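Local coordinates for carbohydrate kinase, FGGY (Novosphingobium aromaticivorans, PDB 3H6E), which probably phosphorylates a sugar or related substrate at the expense of ATP, at residues L255-G258 with T259-A263; A378-A381 with L382-G386; P51-G54 with R55-D59. All coordinates share one frame; numbering follows the deposited sequence.

Contact 1: residues L255-G258 with T259-A263; sequences LSTG and TWFIA
T257 lies over the ring of F261. Its CB is 3.9 Å from the centroid of the F261 ring and 11° off the ring normal, a CH-pi contact. The T257 methyl, CG2, reaches over the CD2–CE2 side of the same face. G258 O meets the ring at its edge, in plane, 3.2 Å from F261 CE1. F261 CG stands anti to its own carbonyl carbon (chi1 -76°), which turns the ring back toward the loop.

Next to the ring, the backbone closes as an antiparallel beta hairpin. S256 and I262 form the hydrogen-bonded pair. I262 N gives a short bond of 2.7 Å to S256 O, and S256 N returns one of 2.9 Å to I262 O. S256 O is also approached by F261 CA at 3.2 Å, so an N-H and a CA-H share this oxygen. The next pair, L255 with A263, is non-hydrogen-bonded. Its side chains share one sheet face, where L255 CD1 touches A263 CB at 3.7 Å. On the other face, S256 OG rests 3.6 Å from I262 CB. The chain turns through G258, whose backbone angles would press a side chain against the preceding carbonyl oxygen, so glycine fits here.

The second shell fixes the threonine and the ring. T257 OG1 donates to E394 O, which can only accept, and accepts from F397 N. The rings of F397 and F298 meet F261, while R297 makes a cation-pi contact with W260. In the actin-like ATPase fold, the first hairpin of the C-terminal domain carries a phosphate-binding loop, and the sequence STGTW is consistent with that role. The T257 proton is already spent on E394 O in this state, so donors to a phosphate here would probably be backbone N-H groups.

Contact 2: residues A378-A381 with L382-G386; sequences ADTA and LDLIG
D379 holds CG anti to the backbone N (chi1 175°), whereas D383 holds CG anti to the carbonyl carbon (chi1 -75°). These torsions bring D379 OD2 to 3.9 Å from D383 OD2. The two residues lie one turn apart on the same side of the helix, and their carboxylate planes are 75° apart. These are the last two turns of helix 363-384, which ends in a Schellman motif at G386.

Two acidic groups this close would probably disfavour each other if left alone. D383 OD2 also lies near D379 O, another acceptor, and gains no bond there. Arginines answer the charge. R461 forms a salt bridge with D379 OD2, and R411 forms one with D383 OD1. A long, weak ion pair also links D379 OD1 with R411.

The backbone bonds keep the usual helical spacing. L382 N reaches A378 O at 2.8 Å, and L384 N reaches T380 O at 3.1 Å. The side chain of L382 lies back along the helix, and its CD1 rests 3.3 Å from A378 O. L384 lies over the next carbonyls, with CB 3.5 Å from A381 O and CD1 near T380 O. T380 OG1 points to another part of the fold and bonds to Y349 OH.

A378, A381 and I385 turn to strand 292-298, touching F298, A296 and P294, so this end of the helix packs on the sheet of the C-terminal domain. The helix then stops. G386 has positive phi, which lets the chain leave the helix, and I385 O is bonded by R265 NH1. In the closing turn, G386 N bonds to D383 O at 3.2 Å, while I385 N makes a weak bond to L382 O.

Contact 3: residues P51-G54 with R55-D59; sequences PDTG and RWLLD
R55 runs back along the helix to meet D52 and P51. R55 CB sits 3.3 Å from D52 O. CG stands anti to the R55 carbonyl carbon (chi1 -57°), which brings it to 3.4 Å from P51 O. The chain then stays extended from CG to NE. CD only skirts P51 O, and R55 NE passes P51 O at 3.9 Å. The guanidinium lies with one face over that oxygen, P51 O being 3.8 Å above its plane. This is in the first turns of helix 50-63, which packs on the N-terminal sheet through W56 against S18 and V20, and L57 against I11. W56 N bonds to D52 O at 3.1 Å, and L57 N bonds to T53 O.

At the tip, R55 NH1 meets D52 OD1 at 3.0 Å. This is a salt bridge, but its hydrogen bond is weak, with an angle of 122° at the hydrogen. The carboxylate and guanidinium planes are 55° apart. D52 OD2 pairs with R35 of strand 29-36, so the carboxylate is shared by two arginines. The exposed R55 also touches a crystal neighbour, so the lattice may partly set its tip. R55 NH2 ends 3.8 Å from P51 CB.

In the fold
Contact 3 comes first, in helix 50-63 against the N-terminal sheet. Contact 1 follows, at the hairpin of strands 252-256 and 261-266 in the C-terminal sheet. Contact 2 is last, at the end of helix 363-384. Contact 1 closes the tight turn of a hairpin; contacts 2 and 3 each lie within one helix and close no loop, so none encloses or crosses another. Contacts 1 and 2 touch, with centres about 13 Å apart: A263 of the hairpin meets L382 and I385, which seats the helix end on the sheet. Contact 3 is about 42 Å from contact 2, centre to centre, across the middle of the chain. The three mark both halves of the actin-like kinase fold.

Contact 1: residues L255-G258 with T259-A263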
loop_
_atom_site.group_PDB
_atom_site.type_symbol
_atom_site.label_atom_id
_atom_site.label_comp_id
_atom_site.label_asym_id
_atom_site.label_seq_id
_atom_site.Cartn_x
_atom_site.Cartn_y
_atom_site.Cartn_z
ATOM N N LEU A 255 -4.733 5.190 7.760
ATOM C CA LEU A 255 -4.451 3.906 8.374
ATOM C C LEU A 255 -5.255 2.825 7.679
ATOM O O LEU A 255 -6.461 2.705 7.897
ATOM C CB LEU A 255 -4.802 3.922 9.860
ATOM C CG LEU A 255 -4.589 2.580 10.568
ATOM C CD1 LEU A 255 -3.127 2.399 10.921
ATOM C CD2 LEU A 255 -5.452 2.475 11.812
ATOM N N SER A 256 -4.591 2.042 6.836
ATOM C CA SER A 256 -5.267 0.951 6.149
ATOM C C SER A 256 -5.235 -0.316 7.003
ATOM O O SER A 256 -4.276 -0.571 7.730
ATOM C CB SER A 256 -4.665 0.700 4.767
ATOM O OG SER A 256 -3.325 0.278 4.857
ATOM N N THR A 257 -6.302 -1.100 6.919
ATOM C CA THR A 257 -6.426 -2.301 7.730
ATOM C C THR A 257 -6.743 -3.516 6.866
ATOM O O THR A 257 -7.082 -3.383 5.692
ATOM C CB THR A 257 -7.498 -2.128 8.834
ATOM O OG1 THR A 257 -8.800 -2.048 8.241
ATOM C CG2 THR A 257 -7.232 -0.870 9.641
ATOM N N GLY A 258 -6.653 -4.690 7.474
ATOM C CA GLY A 258 -6.733 -5.958 6.774
ATOM C C GLY A 258 -5.762 -6.915 7.448
ATOM O O GLY A 258 -5.516 -6.803 8.651
ATOM N N THR A 259 -5.194 -7.849 6.691
ATOM C CA THR A 259 -4.148 -8.697 7.254
ATOM C C THR A 259 -3.068 -7.811 7.871
ATOM O O THR A 259 -2.628 -8.041 8.995
ATOM C CB THR A 259 -3.516 -9.626 6.204
ATOM O OG1 THR A 259 -4.485 -10.585 5.767
ATOM C CG2 THR A 259 -2.339 -10.368 6.805
ATOM N N TRP A 260 -2.661 -6.788 7.126
ATOM C CA TRP A 260 -1.730 -5.791 7.628
ATOM C C TRP A 260 -2.453 -4.491 7.973
ATOM O O TRP A 260 -3.247 -3.978 7.183
ATOM C CB TRP A 260 -0.642 -5.497 6.591
ATOM C CG TRP A 260 0.430 -6.537 6.501
ATOM C CD1 TRP A 260 0.445 -7.635 5.686
ATOM C CD2 TRP A 260 1.654 -6.572 7.243
ATOM N NE1 TRP A 260 1.599 -8.356 5.883
ATOM C CE2 TRP A 260 2.359 -7.724 6.833
ATOM C CE3 TRP A 260 2.221 -5.744 8.220
ATOM C CZ2 TRP A 260 3.604 -8.065 7.361
ATOM C CZ3 TRP A 260 3.456 -6.089 8.745
ATOM C CH2 TRP A 260 4.133 -7.237 8.315
ATOM N N PHE A 261 -2.176 -3.970 9.162
ATOM C CA PHE A 261 -2.573 -2.619 9.519
ATOM C C PHE A 261 -1.392 -1.710 9.202
ATOM O O PHE A 261 -0.306 -1.889 9.749
ATOM C CB PHE A 261 -2.902 -2.533 11.008
ATOM C CG PHE A 261 -4.229 -3.125 11.378
ATOM C CD1 PHE A 261 -4.695 -4.272 10.756
ATOM C CD2 PHE A 261 -5.001 -2.548 12.375
ATOM C CE1 PHE A 261 -5.915 -4.821 11.108
ATOM C CE2 PHE A 261 -6.219 -3.094 12.735
ATOM C CZ PHE A 261 -6.679 -4.229 12.101
ATOM N N ILE A 262 -1.594 -0.750 8.306
ATOM C CA ILE A 262 -0.503 0.116 7.875
ATOM C C ILE A 262 -0.835 1.591 8.041
ATOM O O ILE A 262 -1.815 2.084 7.486
ATOM C CB ILE A 262 -0.117 -0.139 6.406
ATOM C CG1 ILE A 262 0.212 -1.617 6.189
ATOM C CG2 ILE A 262 1.065 0.737 6.007
ATOM C CD1 ILE A 262 0.539 -1.963 4.756
ATOM N N ALA A 263 -0.007 2.287 8.810
ATOM C CA ALA A 263 -0.150 3.721 8.993
ATOM C C ALA A 263 0.769 4.462 8.031
ATOM O O ALA A 263 1.991 4.329 8.103
ATOM C CB ALA A 263 0.156 4.109 10.430
#

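Contact 2: residues A378-A381 with L382-G386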
loop_
_atom_site.group_PDB
_atom_site.type_symbol
_atom_site.label_atom_id
_atom_site.label_comp_id
_atom_site.label_asym_id
_atom_site.label_seq_id
_atom_site.Cartn_x
_atom_site.Cartn_y
_atom_site.Cartn_z
ATOM N N ALA A 378 -2.039 -0.057 17.334
ATOM C CA ALA A 378 -2.115 0.953 16.285
ATOM C C ALA A 378 -1.722 2.300 16.871
ATOM O O ALA A 378 -1.075 3.113 16.215
ATOM C CB ALA A 378 -3.513 1.019 15.696
ATOM N N ASP A 379 -2.114 2.516 18.121
ATOM C CA ASP A 379 -1.785 3.739 18.840
ATOM C C ASP A 379 -0.275 3.906 18.970
ATOM O O ASP A 379 0.262 4.988 18.746
ATOM C CB ASP A 379 -2.427 3.718 20.227
ATOM C CG ASP A 379 -2.027 4.908 21.070
ATOM O OD1 ASP A 379 -2.609 5.997 20.871
ATOM O OD2 ASP A 379 -1.133 4.749 21.930
ATOM N N THR A 380 0.403 2.825 19.338
ATOM C CA THR A 380 1.856 2.832 19.436
ATOM C C THR A 380 2.496 3.066 18.069
ATOM O O THR A 380 3.481 3.795 17.953
ATOM C CB THR A 380 2.379 1.508 20.033
ATOM O OG1 THR A 380 1.985 1.417 21.407
ATOM C CG2 THR A 380 3.897 1.425 19.941
ATOM N N ALA A 381 1.928 2.447 17.037
ATOM C CA ALA A 381 2.469 2.553 15.686
ATOM C C ALA A 381 2.319 3.958 15.106
ATOM O O ALA A 381 3.238 4.479 14.476
ATOM C CB ALA A 381 1.823 1.530 14.777
ATOM N N LEU A 382 1.157 4.563 15.324
ATOM C CA LEU A 382 0.904 5.923 14.872
ATOM C C LEU A 382 1.864 6.909 15.523
ATOM O O LEU A 382 2.281 7.883 14.901
ATOM C CB LEU A 382 -0.543 6.326 15.175
ATOM C CG LEU A 382 -1.620 5.738 14.255
ATOM C CD1 LEU A 382 -2.937 5.531 14.996
ATOM C CD2 LEU A 382 -1.806 6.606 13.008
ATOM N N ASP A 383 2.215 6.649 16.777
ATOM C CA ASP A 383 3.127 7.521 17.518
ATOM C C ASP A 383 4.582 7.400 17.070
ATOM O O ASP A 383 5.320 8.380 17.100
ATOM C CB ASP A 383 3.013 7.272 19.023
ATOM C CG ASP A 383 1.757 7.876 19.612
ATOM O OD1 ASP A 383 1.163 8.752 18.945
ATOM O OD2 ASP A 383 1.367 7.482 20.731
ATOM N N LEU A 384 4.993 6.201 16.668
ATOM C CA LEU A 384 6.344 5.990 16.141
ATOM C C LEU A 384 6.683 6.920 14.977
ATOM O O LEU A 384 7.846 7.243 14.763
ATOM C CB LEU A 384 6.535 4.536 15.701
ATOM C CG LEU A 384 7.310 3.588 16.619
ATOM C CD1 LEU A 384 7.110 3.932 18.087
ATOM C CD2 LEU A 384 6.932 2.138 16.336
ATOM N N ILE A 385 5.669 7.347 14.230
ATOM C CA ILE A 385 5.890 8.154 13.032
ATOM C C ILE A 385 5.383 9.587 13.182
ATOM O O ILE A 385 5.438 10.371 12.236
ATOM C CB ILE A 385 5.244 7.510 11.778
ATOM C CG1 ILE A 385 3.750 7.270 12.006
ATOM C CG2 ILE A 385 5.941 6.201 11.429
ATOM C CD1 ILE A 385 3.029 6.697 10.802
ATOM N N GLY A 386 4.883 9.924 14.367
ATOM C CA GLY A 386 4.435 11.277 14.646
ATOM C C GLY A 386 3.085 11.633 14.050
ATOM O O GLY A 386 2.815 12.805 13.786
#

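Contact 3: residues P51-G54 with R55-D59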
loop_
_atom_site.group_PDB
_atom_site.type_symbol
_atom_site.label_atom_id
_atom_site.label_comp_id
_atom_site.label_asym_id
_atom_site.label_seq_id
_atom_site.Cartn_x
_atom_site.Cartn_y
_atom_site.Cartn_z
ATOM N N PRO A 51 3.035 -10.704 -20.760
ATOM C CA PRO A 51 2.535 -10.888 -22.127
ATOM C C PRO A 51 1.027 -11.095 -22.133
ATOM O O PRO A 51 0.310 -10.447 -22.894
ATOM C CB PRO A 51 3.235 -12.174 -22.588
ATOM C CG PRO A 51 4.434 -12.296 -21.720
ATOM C CD PRO A 51 4.043 -11.716 -20.397
ATOM N N ASP A 52 0.559 -11.983 -21.265
ATOM C CA ASP A 52 -0.838 -12.387 -21.245
ATOM C C ASP A 52 -1.767 -11.290 -20.730
ATOM O O ASP A 52 -2.873 -11.114 -21.242
ATOM C CB ASP A 52 -0.996 -13.654 -20.409
ATOM C CG ASP A 52 -2.392 -14.216 -20.468
ATOM O OD1 ASP A 52 -2.869 -14.516 -21.584
ATOM O OD2 ASP A 52 -3.007 -14.367 -19.393
ATOM N N THR A 53 -1.328 -10.559 -19.713
ATOM C CA THR A 53 -2.129 -9.461 -19.188
ATOM C C THR A 53 -2.267 -8.369 -20.240
ATOM O O THR A 53 -3.320 -7.736 -20.363
ATOM C CB THR A 53 -1.525 -8.871 -17.905
ATOM O OG1 THR A 53 -1.664 -9.818 -16.839
ATOM C CG2 THR A 53 -2.238 -7.584 -17.525
ATOM N N GLY A 54 -1.196 -8.159 -21.000
ATOM C CA GLY A 54 -1.210 -7.211 -22.097
ATOM C C GLY A 54 -2.325 -7.537 -23.068
ATOM O O GLY A 54 -2.978 -6.642 -23.605
ATOM N N ARG A 55 -2.550 -8.829 -23.289
ATOM C CA ARG A 55 -3.630 -9.275 -24.161
ATOM C C ARG A 55 -4.997 -8.970 -23.557
ATOM O O ARG A 55 -5.777 -8.216 -24.136
ATOM C CB ARG A 55 -3.499 -10.767 -24.473
ATOM C CG ARG A 55 -2.174 -11.132 -25.116
ATOM C CD ARG A 55 -2.109 -12.605 -25.489
ATOM N NE ARG A 55 -0.730 -13.069 -25.620
ATOM C CZ ARG A 55 -0.130 -13.872 -24.747
ATOM N NH1 ARG A 55 -0.794 -14.307 -23.685
ATOM N NH2 ARG A 55 1.130 -14.248 -24.937
ATOM N N TRP A 56 -5.283 -9.549 -22.393
ATOM C CA TRP A 56 -6.569 -9.326 -21.738
ATOM C C TRP A 56 -6.979 -7.859 -21.777
ATOM O O TRP A 56 -8.144 -7.536 -22.010
ATOM C CB TRP A 56 -6.542 -9.804 -20.283
ATOM C CG TRP A 56 -7.740 -9.351 -19.486
ATOM C CD1 TRP A 56 -9.017 -9.831 -19.582
ATOM C CD2 TRP A 56 -7.774 -8.331 -18.476
ATOM N NE1 TRP A 56 -9.840 -9.176 -18.697
ATOM C CE2 TRP A 56 -9.102 -8.251 -18.006
ATOM C CE3 TRP A 56 -6.811 -7.479 -17.922
ATOM C CZ2 TRP A 56 -9.491 -7.355 -17.009
ATOM C CZ3 TRP A 56 -7.200 -6.588 -16.933
ATOM C CH2 TRP A 56 -8.528 -6.534 -16.487
ATOM N N LEU A 57 -6.017 -6.972 -21.550
ATOM C CA LEU A 57 -6.328 -5.553 -21.406
ATOM C C LEU A 57 -6.373 -4.804 -22.739
ATOM O O LEU A 57 -6.781 -3.647 -22.789
ATOM C CB LEU A 57 -5.387 -4.880 -20.399
ATOM C CG LEU A 57 -4.176 -4.071 -20.856
ATOM C CD1 LEU A 57 -4.553 -2.607 -20.994
ATOM C CD2 LEU A 57 -3.051 -4.227 -19.845
ATOM N N LEU A 58 -5.961 -5.464 -23.818
ATOM C CA LEU A 58 -6.202 -4.930 -25.155
ATOM C C LEU A 58 -7.601 -5.320 -25.620
ATOM O O LEU A 58 -8.207 -4.632 -26.441
ATOM C CB LEU A 58 -5.142 -5.405 -26.152
ATOM C CG LEU A 58 -3.891 -4.526 -26.232
ATOM C CD1 LEU A 58 -2.963 -4.997 -27.338
ATOM C CD2 LEU A 58 -4.271 -3.065 -26.436
ATOM N N ASP A 59 -8.106 -6.428 -25.081
ATOM C CA ASP A 59 -9.488 -6.842 -25.305
ATOM C C ASP A 59 -10.433 -5.848 -24.653
ATOM O O ASP A 59 -11.221 -5.186 -25.325
ATOM C CB ASP A 59 -9.744 -8.226 -24.706
ATOM C CG ASP A 59 -9.016 -9.328 -25.442
ATOM O OD1 ASP A 59 -8.603 -9.095 -26.599
ATOM O OD2 ASP A 59 -8.862 -10.429 -24.866
#